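Local structure of YueI protein (Bacillus subtilis, 2OHW) at residues M7-P18 with H27-E35; H63-L73 with H101-I112. The protein is of unknown function, a single-chain alpha/beta protein of the DUF1694 family built round a four-stranded mixed sheet. One frame throughout, in Å; residues are numbered along the deposited sequence.

Interaction 1 of 2, residues M7-P18 with H27-E35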
loop_
_atom_site.group_PDB
_atom_site.type_symbol
_atom_site.label_atom_id
_atom_site.label_comp_id
_atom_site.label_asym_id
_atom_site.label_seq_id
_atom_site.Cartn_x
_atom_site.Cartn_y
_atom_site.Cartn_z
ATOM N N MET A 7 7.057 2.981 -15.689
ATOM C CA MET A 7 6.258 2.829 -14.459
ATOM C C MET A 7 5.718 1.414 -14.332
ATOM O O MET A 7 5.705 0.841 -13.239
ATOM C CB MET A 7 5.108 3.840 -14.435
ATOM C CG MET A 7 4.099 3.707 -13.268
ATOM S SD MET A 7 4.802 3.913 -11.585
ATOM C CE MET A 7 5.607 5.475 -11.814
ATOM N N ASP A 8 5.272 0.844 -15.448
ATOM C CA ASP A 8 4.804 -0.529 -15.451
ATOM C C ASP A 8 5.909 -1.464 -14.998
ATOM O O ASP A 8 5.639 -2.426 -14.285
ATOM C CB ASP A 8 4.317 -0.968 -16.833
ATOM C CG ASP A 8 3.021 -0.309 -17.241
ATOM O OD1 ASP A 8 2.368 0.378 -16.414
ATOM O OD2 ASP A 8 2.656 -0.487 -18.421
ATOM N N LEU A 9 7.148 -1.199 -15.409
ATOM C CA LEU A 9 8.249 -2.055 -15.027
ATOM C C LEU A 9 8.516 -1.906 -13.534
ATOM O O LEU A 9 8.711 -2.904 -12.836
ATOM C CB LEU A 9 9.521 -1.766 -15.842
ATOM C CG LEU A 9 10.603 -2.844 -15.636
ATOM C CD1 LEU A 9 10.132 -4.227 -16.099
ATOM C CD2 LEU A 9 11.918 -2.495 -16.313
ATOM N N TYR A 10 8.490 -0.671 -13.047
ATOM C CA TYR A 10 8.640 -0.409 -11.603
ATOM C C TYR A 10 7.621 -1.202 -10.801
ATOM O O TYR A 10 7.960 -1.860 -9.810
ATOM C CB TYR A 10 8.462 1.085 -11.350
ATOM C CG TYR A 10 8.544 1.534 -9.918
ATOM C CD1 TYR A 10 9.780 1.766 -9.316
ATOM C CD2 TYR A 10 7.393 1.814 -9.186
ATOM C CE1 TYR A 10 9.863 2.210 -8.003
ATOM C CE2 TYR A 10 7.470 2.259 -7.874
ATOM C CZ TYR A 10 8.709 2.476 -7.294
ATOM O OH TYR A 10 8.800 2.962 -5.997
ATOM N N LEU A 11 6.370 -1.148 -11.234
ATOM C CA LEU A 11 5.316 -1.946 -10.585
ATOM C C LEU A 11 5.533 -3.460 -10.698
ATOM O O LEU A 11 5.460 -4.184 -9.703
ATOM C CB LEU A 11 3.943 -1.569 -11.137
ATOM C CG LEU A 11 3.495 -0.120 -10.917
ATOM C CD1 LEU A 11 2.257 0.126 -11.731
ATOM C CD2 LEU A 11 3.200 0.097 -9.423
ATOM N N GLN A 12 5.839 -3.939 -11.898
ATOM C CA GLN A 12 5.964 -5.381 -12.123
ATOM C C GLN A 12 7.066 -5.964 -11.249
ATOM O O GLN A 12 6.931 -7.081 -10.725
ATOM C CB GLN A 12 6.243 -5.636 -13.609
ATOM C CG GLN A 12 6.604 -7.067 -14.001
ATOM C CD GLN A 12 6.779 -7.171 -15.496
ATOM O OE1 GLN A 12 5.822 -6.985 -16.252
ATOM N NE2 GLN A 12 8.002 -7.430 -15.929
ATOM N N GLN A 13 8.133 -5.191 -11.062
ATOM C CA GLN A 13 9.288 -5.669 -10.302
ATOM C C GLN A 13 9.234 -5.419 -8.801
ATOM O O GLN A 13 10.172 -5.746 -8.094
ATOM C CB GLN A 13 10.572 -5.107 -10.891
ATOM C CG GLN A 13 10.820 -5.611 -12.292
ATOM C CD GLN A 13 12.241 -5.421 -12.721
ATOM O OE1 GLN A 13 12.927 -4.501 -12.262
ATOM N NE2 GLN A 13 12.691 -6.274 -13.641
ATOM N N GLY A 14 8.143 -4.844 -8.315
ATOM C CA GLY A 14 7.923 -4.749 -6.868
ATOM C C GLY A 14 8.213 -3.417 -6.213
ATOM O O GLY A 14 8.287 -3.338 -4.985
ATOM N N MET A 15 8.387 -2.376 -7.020
ATOM C CA MET A 15 8.439 -0.992 -6.518
ATOM C C MET A 15 9.695 -0.718 -5.695
ATOM O O MET A 15 9.648 -0.080 -4.635
ATOM C CB MET A 15 7.143 -0.626 -5.751
ATOM C CG MET A 15 5.827 -0.779 -6.586
ATOM S SD MET A 15 4.279 -0.583 -5.604
ATOM C CE MET A 15 4.358 -2.070 -4.605
ATOM N N TYR A 16 10.824 -1.209 -6.207
ATOM C CA TYR A 16 12.127 -0.925 -5.623
ATOM C C TYR A 16 12.636 0.470 -5.984
ATOM O O TYR A 16 12.764 0.826 -7.162
ATOM C CB TYR A 16 13.147 -1.950 -6.100
ATOM C CG TYR A 16 12.978 -3.299 -5.468
ATOM C CD1 TYR A 16 13.567 -3.591 -4.235
ATOM C CD2 TYR A 16 12.228 -4.293 -6.099
ATOM C CE1 TYR A 16 13.407 -4.840 -3.641
ATOM C CE2 TYR A 16 12.063 -5.533 -5.520
ATOM C CZ TYR A 16 12.659 -5.798 -4.294
ATOM O OH TYR A 16 12.508 -7.037 -3.729
ATOM N N GLY A 17 12.940 1.251 -4.960
ATOM C CA GLY A 17 13.562 2.561 -5.148
ATOM C C GLY A 17 12.613 3.713 -5.436
ATOM O O GLY A 17 11.397 3.535 -5.493
ATOM N N PRO A 18 13.171 4.918 -5.642
ATOM C CA PRO A 18 12.329 6.093 -5.823
ATOM C C PRO A 18 11.797 6.227 -7.246
ATOM O O PRO A 18 12.296 5.566 -8.168
ATOM C CB PRO A 18 13.289 7.244 -5.520
ATOM C CG PRO A 18 14.622 6.745 -6.001
ATOM C CD PRO A 18 14.610 5.247 -5.741
ATOM N N HIS A 27 1.071 10.123 -6.044
ATOM C CA HIS A 27 -0.031 9.644 -6.871
ATOM C C HIS A 27 -0.136 8.117 -6.921
ATOM O O HIS A 27 -1.226 7.590 -7.137
ATOM C CB HIS A 27 0.039 10.237 -8.276
ATOM C CG HIS A 27 -0.133 11.727 -8.309
ATOM N ND1 HIS A 27 0.654 12.551 -9.084
ATOM C CD2 HIS A 27 -1.006 12.539 -7.665
ATOM C CE1 HIS A 27 0.273 13.806 -8.917
ATOM N NE2 HIS A 27 -0.731 13.826 -8.058
ATOM N N LEU A 28 0.984 7.416 -6.732
ATOM C CA LEU A 28 0.971 5.948 -6.650
ATOM C C LEU A 28 0.606 5.452 -5.238
ATOM O O LEU A 28 -0.240 4.557 -5.080
ATOM C CB LEU A 28 2.311 5.350 -7.092
ATOM C CG LEU A 28 2.465 3.820 -6.959
ATOM C CD1 LEU A 28 1.452 3.034 -7.761
ATOM C CD2 LEU A 28 3.880 3.403 -7.366
ATOM N N PHE A 29 1.267 6.026 -4.231
ATOM C CA PHE A 29 1.204 5.515 -2.864
ATOM C C PHE A 29 0.158 6.169 -1.957
ATOM O O PHE A 29 0.371 6.315 -0.741
ATOM C CB PHE A 29 2.597 5.560 -2.225
ATOM C CG PHE A 29 3.595 4.645 -2.898
ATOM C CD1 PHE A 29 3.501 3.263 -2.743
ATOM C CD2 PHE A 29 4.626 5.164 -3.662
ATOM C CE1 PHE A 29 4.426 2.415 -3.372
ATOM C CE2 PHE A 29 5.559 4.328 -4.278
ATOM C CZ PHE A 29 5.453 2.954 -4.141
ATOM N N LEU A 30 -0.976 6.539 -2.555
ATOM C CA LEU A 30 -2.124 7.071 -1.799
ATOM C C LEU A 30 -1.745 8.288 -0.959
ATOM O O LEU A 30 -2.251 8.481 0.154
ATOM C CB LEU A 30 -2.757 5.976 -0.921
ATOM C CG LEU A 30 -3.332 4.768 -1.668
ATOM C CD1 LEU A 30 -3.777 3.678 -0.684
ATOM C CD2 LEU A 30 -4.486 5.191 -2.558
ATOM N N GLY A 31 -0.859 9.104 -1.523
ATOM C CA GLY A 31 -0.452 10.370 -0.916
ATOM C C GLY A 31 0.892 10.332 -0.217
ATOM O O GLY A 31 1.431 11.390 0.117
ATOM N N SER A 32 1.440 9.132 0.009
ATOM C CA SER A 32 2.727 8.990 0.695
ATOM C C SER A 32 3.918 9.063 -0.253
ATOM O O SER A 32 3.815 8.723 -1.440
ATOM C CB SER A 32 2.786 7.657 1.453
ATOM O OG SER A 32 4.031 7.521 2.136
ATOM N N LEU A 33 5.057 9.516 0.271
ATOM C CA LEU A 33 6.315 9.415 -0.470
ATOM C C LEU A 33 6.861 7.987 -0.377
ATOM O O LEU A 33 6.657 7.295 0.620
ATOM C CB LEU A 33 7.358 10.406 0.087
ATOM C CG LEU A 33 7.110 11.909 -0.130
ATOM C CD1 LEU A 33 8.258 12.752 0.419
ATOM C CD2 LEU A 33 6.869 12.218 -1.594
ATOM N N ARG A 34 7.590 7.557 -1.403
ATOM C CA ARG A 34 8.137 6.196 -1.390
ATOM C C ARG A 34 9.010 5.941 -0.152
ATOM O O ARG A 34 9.020 4.829 0.398
ATOM C CB ARG A 34 8.934 5.937 -2.666
ATOM C CG ARG A 34 9.668 4.616 -2.696
ATOM C CD ARG A 34 8.712 3.425 -2.697
ATOM N NE ARG A 34 9.443 2.160 -2.797
ATOM C CZ ARG A 34 10.094 1.602 -1.785
ATOM N NH1 ARG A 34 10.723 0.445 -1.965
ATOM N NH2 ARG A 34 10.115 2.197 -0.591
ATOM N N GLU A 35 9.750 6.961 0.291
ATOM C CA GLU A 35 10.651 6.781 1.424
ATOM C C GLU A 35 9.920 6.453 2.730
ATOM O O GLU A 35 10.551 5.986 3.676
ATOM C CB GLU A 35 11.546 8.024 1.624
ATOM C CG GLU A 35 10.814 9.259 2.094
ATOM C CD GLU A 35 11.712 10.482 2.183
ATOM O OE1 GLU A 35 12.823 10.451 1.619
ATOM O OE2 GLU A 35 11.291 11.471 2.816
#
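The Arg34 side chain grips the main-chain carbonyl of Met15, just past the end of helix 5-12. The guanidinium of Arg34 comes side-on, and Met15 O lies close to its plane, accepting from NE at 2.9 Å and from NH1 at 2.9 Å. Both bonds are bent, with N-H...O angles of about 145°, as expected when two nitrogens converge on one oxygen. Arg34 NH1 also bonds to the backbone O of Arg116, which helps fix the rotation of the group.

Tyr10 reaches the same place from helix 5-12. With CG anti to the backbone N (chi1 178°), its ring is carried toward residues 27-35, and its hydroxyl donates to Gly17 O at 2.7 Å, almost straight along the C=O axis. That hydroxyl also rests against the aliphatic part of Arg34, 3.3 Å from CD, and the Tyr10 ring and the Arg34 guanidinium are turned 56° to each other. The same oxygen meets the Phe29 ring at its edge. Met15 CA sits over one face of the Tyr10 ring, toward its rim.

Leu28 is the centre of the apolar contacts. It pushes CD2 against the edge of the Tyr10 ring at CE2 (3.8 Å), and its CD1 slides past Leu11 CD2. Met15 SD approaches Phe29 CE1 to 3.7 Å, an oblique Met-aromatic contact. The Schellman motif at Gly14 ends the helix and leads into the Met15-Gly17 loop that Arg34 meets.

Polar and apolar halves thus meet at Tyr10, and the bonds to Met15 O and Arg116 O probably offset the cost of burying the guanidinium.

Interaction 2 of 2, residues H63-L73 with H101-I112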
loop_
_atom_site.group_PDB
_atom_site.type_symbol
_atom_site.label_atom_id
_atom_site.label_comp_id
_atom_site.label_asym_id
_atom_site.label_seq_id
_atom_site.Cartn_x
_atom_site.Cartn_y
_atom_site.Cartn_z
ATOM N N HIS A 63 5.762 1.505 14.396
ATOM C CA HIS A 63 5.738 2.642 15.283
ATOM C C HIS A 63 5.351 3.834 14.417
ATOM O O HIS A 63 5.986 4.088 13.385
ATOM C CB HIS A 63 7.113 2.817 15.946
ATOM C CG HIS A 63 7.947 3.919 15.368
ATOM N ND1 HIS A 63 8.077 5.146 15.986
ATOM C CD2 HIS A 63 8.712 3.977 14.251
ATOM C CE1 HIS A 63 8.870 5.918 15.263
ATOM N NE2 HIS A 63 9.268 5.235 14.205
ATOM N N ASN A 64 4.295 4.529 14.826
ATOM C CA ASN A 64 3.849 5.745 14.168
ATOM C C ASN A 64 3.654 5.551 12.663
ATOM O O ASN A 64 4.241 6.253 11.844
ATOM C CB ASN A 64 4.796 6.907 14.491
ATOM C CG ASN A 64 4.850 7.219 15.985
ATOM O OD1 ASN A 64 5.885 7.638 16.505
ATOM N ND2 ASN A 64 3.738 7.009 16.679
ATOM N N VAL A 65 2.838 4.561 12.322
ATOM C CA VAL A 65 2.415 4.373 10.940
ATOM C C VAL A 65 0.919 4.626 10.835
ATOM O O VAL A 65 0.203 4.640 11.847
ATOM C CB VAL A 65 2.757 2.964 10.377
ATOM C CG1 VAL A 65 4.271 2.712 10.396
ATOM C CG2 VAL A 65 1.989 1.855 11.098
ATOM N N THR A 66 0.469 4.827 9.602
ATOM C CA THR A 66 -0.948 4.940 9.287
ATOM C C THR A 66 -1.287 3.903 8.224
ATOM O O THR A 66 -0.489 3.643 7.323
ATOM C CB THR A 66 -1.286 6.345 8.770
ATOM O OG1 THR A 66 -0.866 7.324 9.736
ATOM C CG2 THR A 66 -2.787 6.515 8.511
ATOM N N LEU A 67 -2.479 3.335 8.333
ATOM C CA LEU A 67 -3.026 2.494 7.283
ATOM C C LEU A 67 -3.826 3.354 6.286
ATOM O O LEU A 67 -4.890 3.892 6.623
ATOM C CB LEU A 67 -3.902 1.404 7.913
ATOM C CG LEU A 67 -4.703 0.554 6.931
ATOM C CD1 LEU A 67 -3.755 -0.260 6.079
ATOM C CD2 LEU A 67 -5.692 -0.349 7.671
ATOM N N LEU A 68 -3.300 3.500 5.071
ATOM C CA LEU A 68 -3.959 4.244 3.999
ATOM C C LEU A 68 -4.725 3.247 3.122
ATOM O O LEU A 68 -4.162 2.209 2.727
ATOM C CB LEU A 68 -2.927 4.974 3.143
ATOM C CG LEU A 68 -1.988 5.959 3.870
ATOM C CD1 LEU A 68 -1.011 6.592 2.886
ATOM C CD2 LEU A 68 -2.795 7.043 4.579
ATOM N N ILE A 69 -5.994 3.564 2.835
ATOM C CA ILE A 69 -6.891 2.664 2.104
ATOM C C ILE A 69 -7.427 3.410 0.894
ATOM O O ILE A 69 -7.900 4.542 1.012
ATOM C CB ILE A 69 -8.062 2.246 2.994
ATOM C CG1 ILE A 69 -7.561 1.445 4.190
ATOM C CG2 ILE A 69 -9.095 1.437 2.203
ATOM C CD1 ILE A 69 -8.546 1.456 5.359
ATOM N N ASN A 70 -7.374 2.770 -0.267
ATOM C CA ASN A 70 -7.909 3.319 -1.489
ATOM C C ASN A 70 -9.437 3.355 -1.449
ATOM O O ASN A 70 -10.073 2.307 -1.421
ATOM C CB ASN A 70 -7.452 2.435 -2.655
ATOM C CG ASN A 70 -7.747 3.034 -3.993
ATOM O OD1 ASN A 70 -8.737 3.753 -4.161
ATOM N ND2 ASN A 70 -6.903 2.725 -4.974
ATOM N N GLY A 71 -10.017 4.558 -1.470
ATOM C CA GLY A 71 -11.468 4.752 -1.413
ATOM C C GLY A 71 -12.246 4.187 -2.590
ATOM O O GLY A 71 -13.484 4.143 -2.542
ATOM N N GLU A 72 -11.557 3.741 -3.645
ATOM C CA GLU A 72 -12.274 3.065 -4.736
ATOM C C GLU A 72 -12.824 1.708 -4.303
ATOM O O GLU A 72 -13.749 1.175 -4.936
ATOM C CB GLU A 72 -11.377 2.860 -5.949
ATOM C CG GLU A 72 -10.774 4.143 -6.446
ATOM C CD GLU A 72 -11.083 4.421 -7.880
ATOM O OE1 GLU A 72 -11.294 3.470 -8.664
ATOM O OE2 GLU A 72 -11.113 5.616 -8.231
ATOM N N LEU A 73 -12.212 1.135 -3.259
ATOM C CA LEU A 73 -12.623 -0.146 -2.704
ATOM C C LEU A 73 -13.876 0.011 -1.847
ATOM O O LEU A 73 -14.065 1.037 -1.207
ATOM C CB LEU A 73 -11.496 -0.716 -1.834
ATOM C CG LEU A 73 -10.221 -1.126 -2.573
ATOM C CD1 LEU A 73 -9.138 -1.415 -1.534
ATOM C CD2 LEU A 73 -10.502 -2.350 -3.420
ATOM N N HIS A 101 -5.642 7.062 -11.169
ATOM C CA HIS A 101 -6.039 5.716 -10.811
ATOM C C HIS A 101 -4.748 5.060 -10.365
ATOM O O HIS A 101 -3.753 5.101 -11.085
ATOM C CB HIS A 101 -6.637 4.981 -12.013
ATOM C CG HIS A 101 -7.660 3.949 -11.654
ATOM N ND1 HIS A 101 -7.536 3.120 -10.559
ATOM C CD2 HIS A 101 -8.822 3.601 -12.257
ATOM C CE1 HIS A 101 -8.583 2.316 -10.498
ATOM N NE2 HIS A 101 -9.380 2.588 -11.515
ATOM N N THR A 102 -4.727 4.538 -9.148
ATOM C CA THR A 102 -3.575 3.789 -8.684
ATOM C C THR A 102 -3.993 2.340 -8.511
ATOM O O THR A 102 -5.101 2.074 -8.074
ATOM C CB THR A 102 -3.005 4.333 -7.343
ATOM O OG1 THR A 102 -1.974 3.448 -6.890
ATOM C CG2 THR A 102 -4.078 4.391 -6.238
ATOM N N PRO A 103 -3.093 1.397 -8.825
ATOM C CA PRO A 103 -3.431 -0.015 -8.629
ATOM C C PRO A 103 -3.289 -0.449 -7.172
ATOM O O PRO A 103 -3.599 -1.585 -6.854
ATOM C CB PRO A 103 -2.368 -0.729 -9.466
ATOM C CG PRO A 103 -1.186 0.171 -9.391
ATOM C CD PRO A 103 -1.742 1.565 -9.393
ATOM N N LEU A 104 -2.790 0.431 -6.304
ATOM C CA LEU A 104 -2.574 0.067 -4.890
ATOM C C LEU A 104 -3.865 0.192 -4.102
ATOM O O LEU A 104 -4.580 1.193 -4.229
ATOM C CB LEU A 104 -1.437 0.897 -4.270
ATOM C CG LEU A 104 -0.104 0.666 -5.006
ATOM C CD1 LEU A 104 1.008 1.375 -4.294
ATOM C CD2 LEU A 104 0.223 -0.826 -5.164
ATOM N N GLY A 105 -4.146 -0.812 -3.275
ATOM C CA GLY A 105 -5.349 -0.864 -2.439
ATOM C C GLY A 105 -5.095 -0.391 -1.023
ATOM O O GLY A 105 -5.923 0.288 -0.432
ATOM N N ILE A 106 -3.940 -0.752 -0.479
ATOM C CA ILE A 106 -3.581 -0.405 0.888
ATOM C C ILE A 106 -2.116 -0.020 0.887
ATOM O O ILE A 106 -1.311 -0.639 0.164
ATOM C CB ILE A 106 -3.844 -1.604 1.847
ATOM C CG1 ILE A 106 -5.312 -1.577 2.291
ATOM C CG2 ILE A 106 -2.834 -1.667 2.985
ATOM C CD1 ILE A 106 -5.744 -2.795 3.037
ATOM N N VAL A 107 -1.789 1.039 1.626
ATOM C CA VAL A 107 -0.391 1.425 1.854
ATOM C C VAL A 107 -0.222 1.663 3.348
ATOM O O VAL A 107 -0.993 2.413 3.943
ATOM C CB VAL A 107 -0.019 2.717 1.088
ATOM C CG1 VAL A 107 1.381 3.196 1.451
ATOM C CG2 VAL A 107 -0.123 2.506 -0.424
ATOM N N ILE A 108 0.762 1.003 3.951
ATOM C CA ILE A 108 1.149 1.289 5.324
ATOM C C ILE A 108 2.313 2.256 5.241
ATOM O O ILE A 108 3.356 1.920 4.672
ATOM C CB ILE A 108 1.527 0.014 6.104
ATOM C CG1 ILE A 108 0.327 -0.944 6.143
ATOM C CG2 ILE A 108 1.996 0.362 7.538
ATOM C CD1 ILE A 108 0.607 -2.362 6.655
ATOM N N ALA A 109 2.121 3.462 5.765
ATOM C CA ALA A 109 3.125 4.527 5.647
ATOM C C ALA A 109 3.547 5.006 7.017
ATOM O O ALA A 109 2.705 5.262 7.881
ATOM C CB ALA A 109 2.567 5.690 4.838
ATOM N N ALA A 110 4.852 5.146 7.199
ATOM C CA ALA A 110 5.411 5.720 8.422
ATOM C C ALA A 110 5.346 7.244 8.391
ATOM O O ALA A 110 5.187 7.864 7.331
ATOM C CB ALA A 110 6.844 5.250 8.615
ATOM N N ASP A 111 5.482 7.865 9.559
ATOM C CA ASP A 111 5.412 9.330 9.611
ATOM C C ASP A 111 6.775 9.976 9.331
ATOM O O ASP A 111 6.877 11.208 9.229
ATOM C CB ASP A 111 4.814 9.811 10.943
ATOM C CG ASP A 111 5.693 9.492 12.127
ATOM O OD1 ASP A 111 6.540 8.590 12.018
ATOM O OD2 ASP A 111 5.533 10.148 13.184
ATOM N N ILE A 112 7.805 9.137 9.199
ATOM C CA ILE A 112 9.156 9.564 8.821
ATOM C C ILE A 112 9.749 8.638 7.753
ATOM O O ILE A 112 9.188 7.586 7.448
ATOM C CB ILE A 112 10.096 9.573 10.047
ATOM C CG1 ILE A 112 10.250 8.157 10.619
ATOM C CG2 ILE A 112 9.586 10.560 11.103
ATOM C CD1 ILE A 112 11.254 8.035 11.776
HETATM O O HOH W 1 7.874 8.570 14.219
HETATM O O HOH W 2 -7.336 3.721 -7.688
#
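Asn70 turns its CG away from the backbone N (chi1 -170°), which carries its amide across to the start of the partner strand, at Leu104, while Leu67, with a similar first torsion, brings CD1 to 3.5 Å from Ile106 CG2. Both lie on strand 65-70, which pairs antiparallel with strand 104-110 at the centre of a four-stranded mixed sheet.

Thr66 with Ala109 and Leu68 with Val107 are the hydrogen-bonded pairs, each joined by two N-H...O bonds, such as Leu68 N to Val107 O at 2.8 Å. Non-hydrogen-bonded pairs alternate with them. Asn70 N then donates to Gly105 O, and on the side facing strand 37-42 the chain forms a classic beta bulge, Gly105 and Ile106 both opposite Leu41.

Side chains divide between the two faces. Val65, Leu67, Ile69, Ile106, Ile108 and Ala110 share one, where Val65 CG2 touches Ile108 CG2 at 3.9 Å and helix 75-87 covers Leu67, Ile69 and Ile106. On the other, Leu68 CD1 lies 4.2 Å from Ala109 CB, and Ser32 packs on Ala109.

Both ends of the pair are trimmed by polar groups. Water 1 donates to Asn64 OD1 and to Asp111 OD1, bridging two acceptors whose amide and carboxylate planes are 60° apart. At the far end the carboxylate of Glu72 stands over one face of the His101 ring.

Asn70 uses both ends of its amide. OD1 accepts from Glu72 N in an Asx turn, whereas ND2 gives one bond to water 2, itself held by Thr102 N, and another to Leu104 O at 2.9 Å, nearly straight at 172° and lying in the amide plane.

Overall arrangement
From the N terminus, helix 5-12 and the loop after it meet the end of helix 22-28 and the chain beyond, so interaction 1 closes a short loop of eight residues. Strand 37-42 follows, and only later does interaction 2 open, its strands 65-70 and 104-110 closing a much longer loop that contains helix 75-87 and strand 92-95. The two are in series, neither nested nor crossed. They nevertheless touch, their centres about 12 Å apart: Leu28 O probably bonds to Thr102 OG1, Phe29 packs on Leu104, and Leu30 O lies against Leu68. The end of helix 22-28 and the turn after it are thereby joined to the two central strands and to the loop leading into strand 104-110.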